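Local coordinates for SnoaL-like domain-containing protein (Burkholderia xenovorans LB400, PDB 3EN8), which is of unknown function but has a SnoaL-like domain of the NTF2 clan and binds calcium, at residues D22-H27 against N50-R55; I29-A34 against K102-T107; C36-S41 against Q108-P113; G74-T79 against I95-N100. All coordinates share one frame; numbering follows the deposited sequence.

Contact 1 (D22-H27 against N50-R55); sequences DFDAEH and NLQALR
The short helix 23-26 and the end of segment D22-H27 lie beside helix 48-57, and the closest backbone approach is between H27 and Q52, whose CA atoms are 6.4 Å apart. H27 and Q52 carry most of the contact. The H27 imidazole lies flat against the start of the Q52 side chain. Q52 CA sits over the centre of the ring, 3.6 Å from the centroid and 13° off the normal, a CH-pi contact. Q52 CB and CG continue past H27 ND1. The ring cannot turn easily, because H27 ND1 donates to F23 O at 2.7 Å, in the plane of both the ring and the carbonyl. ND1 therefore carries a proton. Q52 CG is anti to the backbone N (chi1 173°), and the extended chain then carries the amide to the other segment. There Q52 NE2 donates to D24 OD1 at 2.8 Å, with an N-H...O angle of 162°. The donor reaches the anti side of the carboxylate. R55 approaches H27 from one turn further along the helix. R55 CD lies at the ring edge, 3.4 Å from H27 NE2. L51 CG sits over one face of the R55 guanidinium. R55 NH1 has its polar partner in Y30 OH, and R55 NH2 forms a salt bridge with E106. At the other end, D22 is the N-cap of the short helix, with OD1 accepting from A25 N. A short, weakly bonded helical turn and the residue after it thus pack on helix 48-57, consistent with the helical layer of the NTF2-like cone fold.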
# COMPACT_ATOMS: atom_id res chain seq x y z
N ASP A 22 -11.97 -16.87 11.00
CA ASP A 22 -12.01 -18.17 10.32
C ASP A 22 -10.70 -18.40 9.56
O ASP A 22 -10.60 -18.14 8.38
CB ASP A 22 -13.21 -18.27 9.36
CG ASP A 22 -13.40 -19.68 8.80
OD1 ASP A 22 -12.45 -20.49 8.89
OD2 ASP A 22 -14.49 -19.96 8.24
N PHE A 23 -9.71 -18.93 10.27
CA PHE A 23 -8.32 -18.93 9.77
C PHE A 23 -8.19 -19.87 8.59
O PHE A 23 -7.37 -19.64 7.70
CB PHE A 23 -7.32 -19.30 10.86
CG PHE A 23 -7.35 -18.37 12.03
CD1 PHE A 23 -6.92 -17.07 11.90
CD2 PHE A 23 -7.83 -18.78 13.25
CE1 PHE A 23 -6.97 -16.19 12.98
CE2 PHE A 23 -7.88 -17.91 14.33
CZ PHE A 23 -7.44 -16.62 14.18
N ASP A 24 -9.04 -20.88 8.55
CA ASP A 24 -9.02 -21.83 7.43
C ASP A 24 -9.49 -21.09 6.19
O ASP A 24 -8.84 -21.09 5.15
CB ASP A 24 -9.93 -23.05 7.67
CG ASP A 24 -9.27 -24.12 8.50
OD1 ASP A 24 -8.04 -24.05 8.71
OD2 ASP A 24 -10.00 -25.04 8.96
N ALA A 25 -10.63 -20.43 6.33
CA ALA A 25 -11.25 -19.74 5.19
C ALA A 25 -10.33 -18.61 4.74
O ALA A 25 -10.20 -18.32 3.55
CB ALA A 25 -12.65 -19.20 5.56
N GLU A 26 -9.67 -18.02 5.72
CA GLU A 26 -8.80 -16.88 5.48
C GLU A 26 -7.60 -17.27 4.63
O GLU A 26 -6.98 -16.42 4.02
CB GLU A 26 -8.32 -16.27 6.80
CG GLU A 26 -7.54 -14.99 6.63
CD GLU A 26 -7.04 -14.42 7.94
OE1 GLU A 26 -7.25 -15.05 8.97
OE2 GLU A 26 -6.48 -13.31 7.91
N HIS A 27 -7.28 -18.56 4.60
CA HIS A 27 -6.06 -18.97 3.90
C HIS A 27 -6.32 -19.80 2.68
O HIS A 27 -5.41 -20.27 2.02
CB HIS A 27 -5.05 -19.56 4.88
CG HIS A 27 -4.54 -18.53 5.83
ND1 HIS A 27 -5.23 -18.19 6.97
CD2 HIS A 27 -3.48 -17.70 5.76
CE1 HIS A 27 -4.58 -17.22 7.59
NE2 HIS A 27 -3.53 -16.90 6.88
N ASN A 50 2.44 -22.05 7.10
CA ASN A 50 3.22 -21.24 8.07
C ASN A 50 2.50 -19.93 8.31
O ASN A 50 2.39 -19.47 9.44
CB ASN A 50 4.67 -20.98 7.62
CG ASN A 50 5.61 -22.12 8.00
OD1 ASN A 50 5.22 -23.08 8.67
ND2 ASN A 50 6.87 -22.01 7.59
N LEU A 51 1.97 -19.37 7.22
CA LEU A 51 1.28 -18.07 7.29
C LEU A 51 0.05 -18.17 8.19
O LEU A 51 -0.17 -17.34 9.07
CB LEU A 51 0.87 -17.59 5.88
CG LEU A 51 0.31 -16.18 5.81
CD1 LEU A 51 1.30 -15.14 6.34
CD2 LEU A 51 -0.12 -15.90 4.35
N GLN A 52 -0.69 -19.24 8.01
CA GLN A 52 -1.92 -19.45 8.78
C GLN A 52 -1.63 -19.67 10.26
O GLN A 52 -2.33 -19.15 11.14
CB GLN A 52 -2.72 -20.62 8.24
CG GLN A 52 -3.92 -20.96 9.10
CD GLN A 52 -4.91 -21.89 8.43
OE1 GLN A 52 -4.86 -22.16 7.21
NE2 GLN A 52 -5.82 -22.40 9.23
N ALA A 53 -0.60 -20.46 10.52
CA ALA A 53 -0.26 -20.84 11.90
C ALA A 53 0.22 -19.62 12.64
O ALA A 53 -0.13 -19.37 13.80
CB ALA A 53 0.80 -21.96 11.93
N LEU A 54 1.00 -18.81 11.93
CA LEU A 54 1.60 -17.62 12.55
C LEU A 54 0.49 -16.63 12.86
O LEU A 54 0.42 -16.09 13.97
CB LEU A 54 2.69 -17.00 11.68
CG LEU A 54 4.01 -17.77 11.64
CD1 LEU A 54 4.97 -17.18 10.58
CD2 LEU A 54 4.68 -17.85 13.04
N ARG A 55 -0.42 -16.44 11.91
CA ARG A 55 -1.51 -15.45 12.10
C ARG A 55 -2.46 -15.90 13.21
O ARG A 55 -2.99 -15.08 13.98
CB ARG A 55 -2.29 -15.20 10.81
CG ARG A 55 -1.54 -14.27 9.83
CD ARG A 55 -2.20 -14.26 8.47
NE ARG A 55 -1.63 -13.29 7.56
CZ ARG A 55 -1.95 -13.24 6.27
NH1 ARG A 55 -2.80 -14.12 5.79
NH2 ARG A 55 -1.44 -12.31 5.49

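Contact 2 (I29-A34 against K102-T107); sequences IYDDDA and KVVHET. With CA (calcium ion), chain B.
The contact joins a short parallel strand pair to the calcium-binding turn, with I29-D31 pairing beside K102-V103. Y30 and V103 form the parallel bridge. V103 N donates to I29 O at 2.9 Å, and D31 N donates to V103 O at 2.8 Å, so V103 is bonded through both its N and its O to the residues flanking Y30, as in a parallel pair. The Y30 and V103 side chains lie side by side and point the same way, with Y30 CD1 3.6 Å from V103 CG1. I29 CG2 sits over the centre of one face of the Y30 ring and also meets V103 CG2. The tyrosine ends on a carboxylate: Y30 OH donates to E106 OE1 at 2.5 Å, on the syn side. A water donates to both Y30 OH and E106 OE2. E106 OE2 also bonds to S94 OG. After D31 the chain makes a type I turn to A34. D31 OD2 accepts from D33 N, an Asx turn. D31 CB rests near V104 CG1. The calcium ion is held by D32 OD2 at 2.2 Å, D33 OD2 at 2.4 Å and a water that donates to D33 OD1. V104 and H105 both face E97 in a classic beta bulge. Helix 3-20 packs on I29, helix 48-57 on Y30, and strand 88-99 on V103 and E106.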
# COMPACT_ATOMS: atom_id res chain seq x y z
N ILE A 29 -7.32 -18.74 -0.07
CA ILE A 29 -7.00 -17.92 -1.26
C ILE A 29 -5.55 -18.08 -1.73
O ILE A 29 -5.19 -17.68 -2.83
CB ILE A 29 -7.33 -16.41 -1.05
CG1 ILE A 29 -7.59 -15.74 -2.41
CG2 ILE A 29 -6.19 -15.68 -0.26
CD1 ILE A 29 -8.13 -14.25 -2.30
N TYR A 30 -4.70 -18.67 -0.89
CA TYR A 30 -3.24 -18.71 -1.18
C TYR A 30 -2.81 -19.95 -1.92
O TYR A 30 -3.27 -21.05 -1.67
CB TYR A 30 -2.35 -18.61 0.09
CG TYR A 30 -2.59 -17.35 0.86
CD1 TYR A 30 -1.94 -16.17 0.52
CD2 TYR A 30 -3.50 -17.34 1.94
CE1 TYR A 30 -2.18 -14.99 1.21
CE2 TYR A 30 -3.73 -16.17 2.65
CZ TYR A 30 -3.07 -15.00 2.30
OH TYR A 30 -3.31 -13.82 2.95
N ASP A 31 -1.87 -19.75 -2.82
CA ASP A 31 -1.07 -20.89 -3.27
C ASP A 31 -0.38 -21.52 -2.07
O ASP A 31 -0.04 -20.84 -1.12
CB ASP A 31 -0.01 -20.45 -4.26
CG ASP A 31 0.74 -21.61 -4.86
OD1 ASP A 31 0.21 -22.21 -5.81
OD2 ASP A 31 1.86 -21.91 -4.41
N ASP A 32 -0.09 -22.81 -2.17
CA ASP A 32 0.60 -23.51 -1.09
C ASP A 32 1.94 -22.88 -0.73
O ASP A 32 2.33 -22.83 0.45
CB ASP A 32 0.77 -25.00 -1.40
CG ASP A 32 1.81 -25.28 -2.48
OD1 ASP A 32 1.91 -24.46 -3.43
OD2 ASP A 32 2.52 -26.33 -2.39
N ASP A 33 2.62 -22.38 -1.74
CA ASP A 33 3.95 -21.81 -1.58
C ASP A 33 3.93 -20.27 -1.54
O ASP A 33 4.95 -19.62 -1.75
CB ASP A 33 4.88 -22.28 -2.69
CG ASP A 33 4.96 -23.77 -2.75
OD1 ASP A 33 5.33 -24.38 -1.76
OD2 ASP A 33 4.59 -24.31 -3.79
N ALA A 34 2.76 -19.72 -1.26
CA ALA A 34 2.60 -18.29 -1.13
C ALA A 34 3.64 -17.75 -0.15
O ALA A 34 3.94 -18.36 0.88
CB ALA A 34 1.17 -17.91 -0.60
N LYS A 102 -4.86 -17.85 -7.52
CA LYS A 102 -4.39 -17.97 -6.15
C LYS A 102 -3.28 -16.96 -5.86
O LYS A 102 -2.54 -16.56 -6.71
CB LYS A 102 -3.92 -19.41 -5.87
CG LYS A 102 -5.01 -20.48 -5.94
CD LYS A 102 -6.03 -20.29 -4.81
CE LYS A 102 -6.99 -21.47 -4.70
NZ LYS A 102 -8.16 -21.21 -3.82
N VAL A 103 -3.22 -16.53 -4.62
CA VAL A 103 -2.20 -15.55 -4.18
C VAL A 103 -0.85 -16.22 -4.10
O VAL A 103 -0.68 -17.23 -3.40
CB VAL A 103 -2.60 -14.92 -2.84
CG1 VAL A 103 -1.46 -14.05 -2.31
CG2 VAL A 103 -3.88 -14.09 -3.01
N VAL A 104 0.14 -15.68 -4.81
CA VAL A 104 1.48 -16.26 -4.70
C VAL A 104 2.42 -15.39 -3.88
O VAL A 104 3.46 -15.86 -3.39
CB VAL A 104 2.09 -16.57 -6.08
CG1 VAL A 104 1.22 -17.60 -6.84
CG2 VAL A 104 2.34 -15.26 -6.93
N HIS A 105 2.07 -14.12 -3.80
CA HIS A 105 2.87 -13.13 -3.04
C HIS A 105 1.96 -12.02 -2.48
O HIS A 105 1.22 -11.36 -3.18
CB HIS A 105 3.97 -12.56 -3.94
CG HIS A 105 5.02 -11.74 -3.22
ND1 HIS A 105 6.16 -11.30 -3.87
CD2 HIS A 105 5.12 -11.30 -1.95
CE1 HIS A 105 6.93 -10.63 -3.01
NE2 HIS A 105 6.31 -10.60 -1.84
N GLU A 106 2.01 -11.89 -1.17
CA GLU A 106 1.30 -10.82 -0.47
C GLU A 106 2.35 -9.96 0.19
O GLU A 106 3.31 -10.49 0.69
CB GLU A 106 0.37 -11.40 0.60
CG GLU A 106 -0.37 -10.33 1.40
CD GLU A 106 -1.44 -10.90 2.34
OE1 GLU A 106 -1.45 -12.14 2.63
OE2 GLU A 106 -2.26 -10.07 2.81
N THR A 107 2.15 -8.65 0.15
CA THR A 107 2.97 -7.71 0.92
C THR A 107 2.03 -6.86 1.75
O THR A 107 1.11 -6.21 1.22
CB THR A 107 3.74 -6.79 -0.02
OG1 THR A 107 4.36 -7.56 -1.04
CG2 THR A 107 4.81 -5.97 0.76
CA CA B . 4.39 -26.69 -3.42
O HOH W 1 -4.38 -11.20 4.17
O HOH W 2 5.87 -26.95 -1.62

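Contact 3 (C36-S41 against Q108-P113); sequences CDYPQS and QYFSDP
Q40 CG stands anti to the carbonyl carbon (chi1 -73°), and the chain runs on extended (chi2 162°), which takes CD across to the backbone of F110. There the amide makes two bonds to one residue. F110 N donates to Q40 OE1 at 2.8 Å, and Q40 NE2 donates to F110 O at 2.9 Å. Both donors are tilted out of the carbonyl planes they meet. The side-chain amide thus pairs with F110 much as a neighbouring strand would. Strand 34-38 itself runs parallel to strand 102-111, and Q108 N donates to D37 O almost straight along the C=O axis. A water extends the pairing, accepting from Q40 N and donating to Q40 OE1 and Q108 O. The aromatic side chains fill in around this. F110 turns its edge to the face of Y38 in an offset edge-to-face pair, with centroids 5.7 Å apart and planes at 72°. Q108 lies alongside Y38, and Q108 OE1 meets the Y38 ring edge in plane, 3.4 Å from CE1. A second water links Q108 OE1 to Y38 OH. P39 crosses Y109 at about a right angle, with P39 CG 3.4 Å from Y109 OH. Q108 NE2 bonds to Y81, and Y109 OH to E80 of the second subunit. Q40 NE2 also donates to D112 O of the second subunit. The chemistry implies a buried polar seam: past the end of strand 34-38, one amide meets F110 N and O of strand 102-111, and Q40 also joins this part of the sheet to the second subunit.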
# COMPACT_ATOMS: atom_id res chain seq x y z
N CYS A 36 4.55 -14.13 2.11
CA CYS A 36 4.00 -12.93 2.71
C CYS A 36 5.11 -12.14 3.35
O CYS A 36 5.79 -12.62 4.24
CB CYS A 36 2.92 -13.25 3.73
SG CYS A 36 2.03 -11.76 4.29
N ASP A 37 5.26 -10.91 2.87
CA ASP A 37 6.33 -9.98 3.30
C ASP A 37 5.78 -8.83 4.13
O ASP A 37 4.74 -8.25 3.83
CB ASP A 37 6.98 -9.35 2.07
CG ASP A 37 7.76 -10.32 1.23
OD1 ASP A 37 8.05 -11.45 1.69
OD2 ASP A 37 8.10 -9.94 0.07
N TYR A 38 6.54 -8.51 5.18
CA TYR A 38 6.36 -7.30 5.95
C TYR A 38 7.58 -6.41 5.75
O TYR A 38 8.58 -6.54 6.49
CB TYR A 38 6.23 -7.62 7.46
CG TYR A 38 5.19 -8.66 7.84
CD1 TYR A 38 3.96 -8.74 7.17
CD2 TYR A 38 5.41 -9.53 8.89
CE1 TYR A 38 3.01 -9.66 7.53
CE2 TYR A 38 4.45 -10.46 9.26
CZ TYR A 38 3.25 -10.52 8.58
OH TYR A 38 2.30 -11.44 8.95
N PRO A 39 7.52 -5.48 4.77
CA PRO A 39 8.75 -4.71 4.49
C PRO A 39 9.19 -3.87 5.67
O PRO A 39 10.35 -3.55 5.80
CB PRO A 39 8.35 -3.88 3.26
CG PRO A 39 7.41 -4.78 2.52
CD PRO A 39 6.57 -5.41 3.65
N GLN A 40 8.26 -3.55 6.57
CA GLN A 40 8.59 -2.65 7.69
C GLN A 40 9.60 -3.29 8.62
O GLN A 40 10.37 -2.61 9.33
CB GLN A 40 7.35 -2.26 8.49
CG GLN A 40 6.43 -1.28 7.79
CD GLN A 40 5.04 -1.28 8.41
OE1 GLN A 40 4.13 -2.01 7.99
NE2 GLN A 40 4.89 -0.48 9.43
N SER A 41 9.58 -4.62 8.63
CA SER A 41 10.45 -5.42 9.50
C SER A 41 11.46 -6.30 8.76
O SER A 41 12.35 -6.88 9.38
CB SER A 41 9.60 -6.30 10.43
OG SER A 41 8.94 -7.28 9.64
N GLN A 108 2.28 -6.83 3.04
CA GLN A 108 1.48 -6.05 3.96
C GLN A 108 2.25 -4.93 4.66
O GLN A 108 3.40 -5.07 5.05
CB GLN A 108 0.84 -6.96 5.00
CG GLN A 108 -0.34 -7.81 4.54
CD GLN A 108 -0.84 -8.77 5.64
OE1 GLN A 108 -0.11 -9.65 6.08
NE2 GLN A 108 -2.09 -8.61 6.06
N TYR A 109 1.54 -3.81 4.79
CA TYR A 109 1.97 -2.66 5.58
C TYR A 109 0.90 -2.30 6.63
O TYR A 109 -0.29 -2.29 6.35
CB TYR A 109 2.12 -1.47 4.67
CG TYR A 109 3.30 -1.55 3.73
CD1 TYR A 109 3.20 -2.17 2.52
CD2 TYR A 109 4.54 -1.04 4.10
CE1 TYR A 109 4.28 -2.25 1.65
CE2 TYR A 109 5.62 -1.08 3.23
CZ TYR A 109 5.50 -1.69 2.03
OH TYR A 109 6.57 -1.75 1.22
N PHE A 110 1.38 -1.91 7.77
CA PHE A 110 0.55 -1.61 8.94
C PHE A 110 0.94 -0.25 9.44
O PHE A 110 2.04 -0.06 9.93
CB PHE A 110 0.77 -2.65 10.03
CG PHE A 110 0.61 -4.08 9.56
CD1 PHE A 110 -0.64 -4.68 9.57
CD2 PHE A 110 1.71 -4.82 9.12
CE1 PHE A 110 -0.79 -6.00 9.15
CE2 PHE A 110 1.55 -6.15 8.68
CZ PHE A 110 0.31 -6.72 8.70
N SER A 111 0.05 0.71 9.23
CA SER A 111 0.36 2.11 9.49
C SER A 111 -0.54 2.70 10.58
O SER A 111 -1.67 2.25 10.80
CB SER A 111 0.31 2.92 8.17
OG SER A 111 -0.99 3.23 7.79
N ASP A 112 0.00 3.69 11.27
CA ASP A 112 -0.74 4.40 12.31
C ASP A 112 -1.56 5.57 11.75
O ASP A 112 -1.17 6.18 10.74
CB ASP A 112 0.21 4.96 13.37
CG ASP A 112 0.89 3.89 14.16
OD1 ASP A 112 0.19 3.09 14.80
OD2 ASP A 112 2.13 3.85 14.14
N PRO A 113 -2.68 5.90 12.41
CA PRO A 113 -3.32 7.18 12.15
C PRO A 113 -2.34 8.29 12.44
O PRO A 113 -1.45 8.13 13.30
CB PRO A 113 -4.45 7.24 13.20
CG PRO A 113 -4.60 5.89 13.69
CD PRO A 113 -3.25 5.28 13.62
O HOH W 3 -0.15 -10.92 8.41
O HOH W 4 5.43 -4.25 6.66

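Contact 4 (G74-T79 against I95-N100); sequences GNLWIT and IMEFRN
W77 leaves the backbone with CB 3.8 Å from M96 O and near F98 CE1. W77 CG lies anti to the carbonyl carbon (chi1 -68°) and 4.0 Å from F98 CE1. W77 CD1 makes the tightest approach to the phenylalanine, 3.6 Å from F98 CD1. The two side chains cross at about a right angle, and the ring planes are 73° apart. At the far end of the five-membered ring, W77 NE1 donates to G74 O at 2.9 Å, from above the carbonyl plane. This fixes the rotation of the indole and ties it to the turn before its own strand. Beyond, the indole is packed by I7 and L11 of helix 3-20 and by I70 of strand 64-73. W77 and M96, a selenomethionine, form a hydrogen-bonded pair in the antiparallel hairpin of strands 76-85 and 88-99. W77 N donates to M96 O, and M96 N donates to W77 O at 2.7 Å. F98 N donates to N75 O, which lies in the plane of the F98 ring at its edge. W77 and M96 point to the face covered by helix 3-20, where L11 and H14 touch M96. L76, I78, I95 and E97 point to the other face. There L76 CD1 meets I95 CG2, and I78 CD1 meets I95 CG1 at 3.9 Å, each pair side by side. That face packs on the second subunit, where E97 forms a salt bridge with R69 of the second subunit. A water accepts from N75 ND2 and N100 N.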
# COMPACT_ATOMS: atom_id res chain seq x y z
N GLY A 74 -6.21 -7.31 -13.55
CA GLY A 74 -5.53 -8.56 -13.88
C GLY A 74 -5.18 -9.35 -12.64
O GLY A 74 -6.08 -9.76 -11.87
N ASN A 75 -3.87 -9.53 -12.41
CA ASN A 75 -3.43 -10.39 -11.31
C ASN A 75 -2.88 -9.54 -10.15
O ASN A 75 -2.41 -10.09 -9.18
CB ASN A 75 -2.38 -11.40 -11.76
CG ASN A 75 -2.99 -12.61 -12.43
OD1 ASN A 75 -4.07 -13.07 -12.06
ND2 ASN A 75 -2.27 -13.15 -13.42
N LEU A 76 -3.04 -8.22 -10.25
CA LEU A 76 -2.57 -7.31 -9.19
C LEU A 76 -3.73 -6.72 -8.41
O LEU A 76 -4.59 -6.03 -8.98
CB LEU A 76 -1.74 -6.18 -9.79
CG LEU A 76 -1.10 -5.17 -8.82
CD1 LEU A 76 -0.13 -5.91 -7.86
CD2 LEU A 76 -0.37 -4.10 -9.60
N TRP A 77 -3.68 -6.93 -7.10
CA TRP A 77 -4.77 -6.56 -6.21
C TRP A 77 -4.25 -5.82 -4.97
O TRP A 77 -3.20 -6.13 -4.42
CB TRP A 77 -5.60 -7.80 -5.85
CG TRP A 77 -6.31 -8.25 -7.11
CD1 TRP A 77 -5.78 -8.96 -8.13
CD2 TRP A 77 -7.63 -7.88 -7.51
NE1 TRP A 77 -6.69 -9.07 -9.17
CE2 TRP A 77 -7.83 -8.39 -8.81
CE3 TRP A 77 -8.66 -7.14 -6.91
CZ2 TRP A 77 -9.02 -8.23 -9.48
CZ3 TRP A 77 -9.81 -6.96 -7.58
CH2 TRP A 77 -9.99 -7.50 -8.87
N ILE A 78 -5.00 -4.82 -4.58
CA ILE A 78 -4.65 -4.07 -3.39
C ILE A 78 -5.85 -3.68 -2.54
O ILE A 78 -6.80 -3.05 -2.99
CB ILE A 78 -3.74 -2.87 -3.70
CG1 ILE A 78 -3.24 -2.28 -2.39
CG2 ILE A 78 -4.42 -1.82 -4.61
CD1 ILE A 78 -2.17 -1.21 -2.59
N THR A 79 -5.75 -4.10 -1.30
CA THR A 79 -6.81 -3.92 -0.33
C THR A 79 -6.30 -2.98 0.75
O THR A 79 -5.23 -3.17 1.33
CB THR A 79 -7.31 -5.25 0.31
OG1 THR A 79 -7.77 -6.16 -0.68
CG2 THR A 79 -8.42 -4.97 1.35
N ILE A 95 -1.09 -5.92 -0.54
CA ILE A 95 -0.81 -5.97 -1.98
C ILE A 95 -0.71 -7.43 -2.35
O ILE A 95 0.17 -8.14 -1.83
CB ILE A 95 0.51 -5.24 -2.34
CG1 ILE A 95 0.57 -3.84 -1.81
CG2 ILE A 95 0.76 -5.33 -3.87
CD1 ILE A 95 2.03 -3.33 -1.67
N MSE A 96 -1.59 -7.91 -3.23
CA MSE A 96 -1.58 -9.34 -3.58
C MSE A 96 -1.35 -9.57 -5.05
O MSE A 96 -1.97 -8.96 -5.91
CB MSE A 96 -2.86 -10.05 -3.16
CG MSE A 96 -3.00 -10.23 -1.63
SE MSE A 96 -4.82 -10.76 -1.24
CE MSE A 96 -4.56 -11.22 0.60
N GLU A 97 -0.45 -10.51 -5.30
CA GLU A 97 -0.20 -11.01 -6.67
C GLU A 97 -0.72 -12.42 -6.81
O GLU A 97 -0.38 -13.33 -6.03
CB GLU A 97 1.28 -10.99 -6.94
CG GLU A 97 1.91 -9.65 -6.76
CD GLU A 97 3.39 -9.77 -6.52
OE1 GLU A 97 4.10 -10.24 -7.42
OE2 GLU A 97 3.82 -9.40 -5.41
N PHE A 98 -1.55 -12.56 -7.83
CA PHE A 98 -2.25 -13.77 -8.18
C PHE A 98 -1.63 -14.48 -9.39
O PHE A 98 -1.07 -13.87 -10.31
CB PHE A 98 -3.75 -13.48 -8.52
CG PHE A 98 -4.63 -13.21 -7.31
CD1 PHE A 98 -4.56 -12.00 -6.63
CD2 PHE A 98 -5.51 -14.17 -6.86
CE1 PHE A 98 -5.34 -11.77 -5.54
CE2 PHE A 98 -6.31 -13.94 -5.74
CZ PHE A 98 -6.23 -12.73 -5.10
N ARG A 99 -1.73 -15.78 -9.32
CA ARG A 99 -1.48 -16.66 -10.48
C ARG A 99 -2.42 -17.83 -10.43
O ARG A 99 -2.56 -18.52 -9.42
CB ARG A 99 -0.04 -17.16 -10.50
CG ARG A 99 1.01 -16.06 -10.37
N ASN A 100 -3.10 -18.02 -11.54
CA ASN A 100 -4.08 -19.07 -11.67
C ASN A 100 -5.06 -19.05 -10.52
O ASN A 100 -5.49 -20.09 -10.00
CB ASN A 100 -3.39 -20.42 -11.76
CG ASN A 100 -2.46 -20.50 -12.97
OD1 ASN A 100 -1.32 -20.94 -12.86
ND2 ASN A 100 -2.94 -20.03 -14.12
O HOH W 5 -2.45 -16.37 -13.94

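Contacts 3 and 4 are largely buried, while contacts 1 and 2 are only partly so. Contacts 2 and 3 both use strand 102-111, and contact 4 adds its next neighbour, strand 88-99. Contact 1 differs in kind: it pairs helical segments, and its one clear bond across them is between side chains. Backbone bonding dominates contact 4, whereas contacts 2 and 3 mix it with side-chain bonds and water. R55 of contact 1 links three of them, reaching Y30 and E106 in contact 2 and Q108 in contact 3. H105 of contact 2 bonds to D37 of contact 3. Calcium belongs to contact 2, at the turn. All four reach the second subunit, contact 1 through L54.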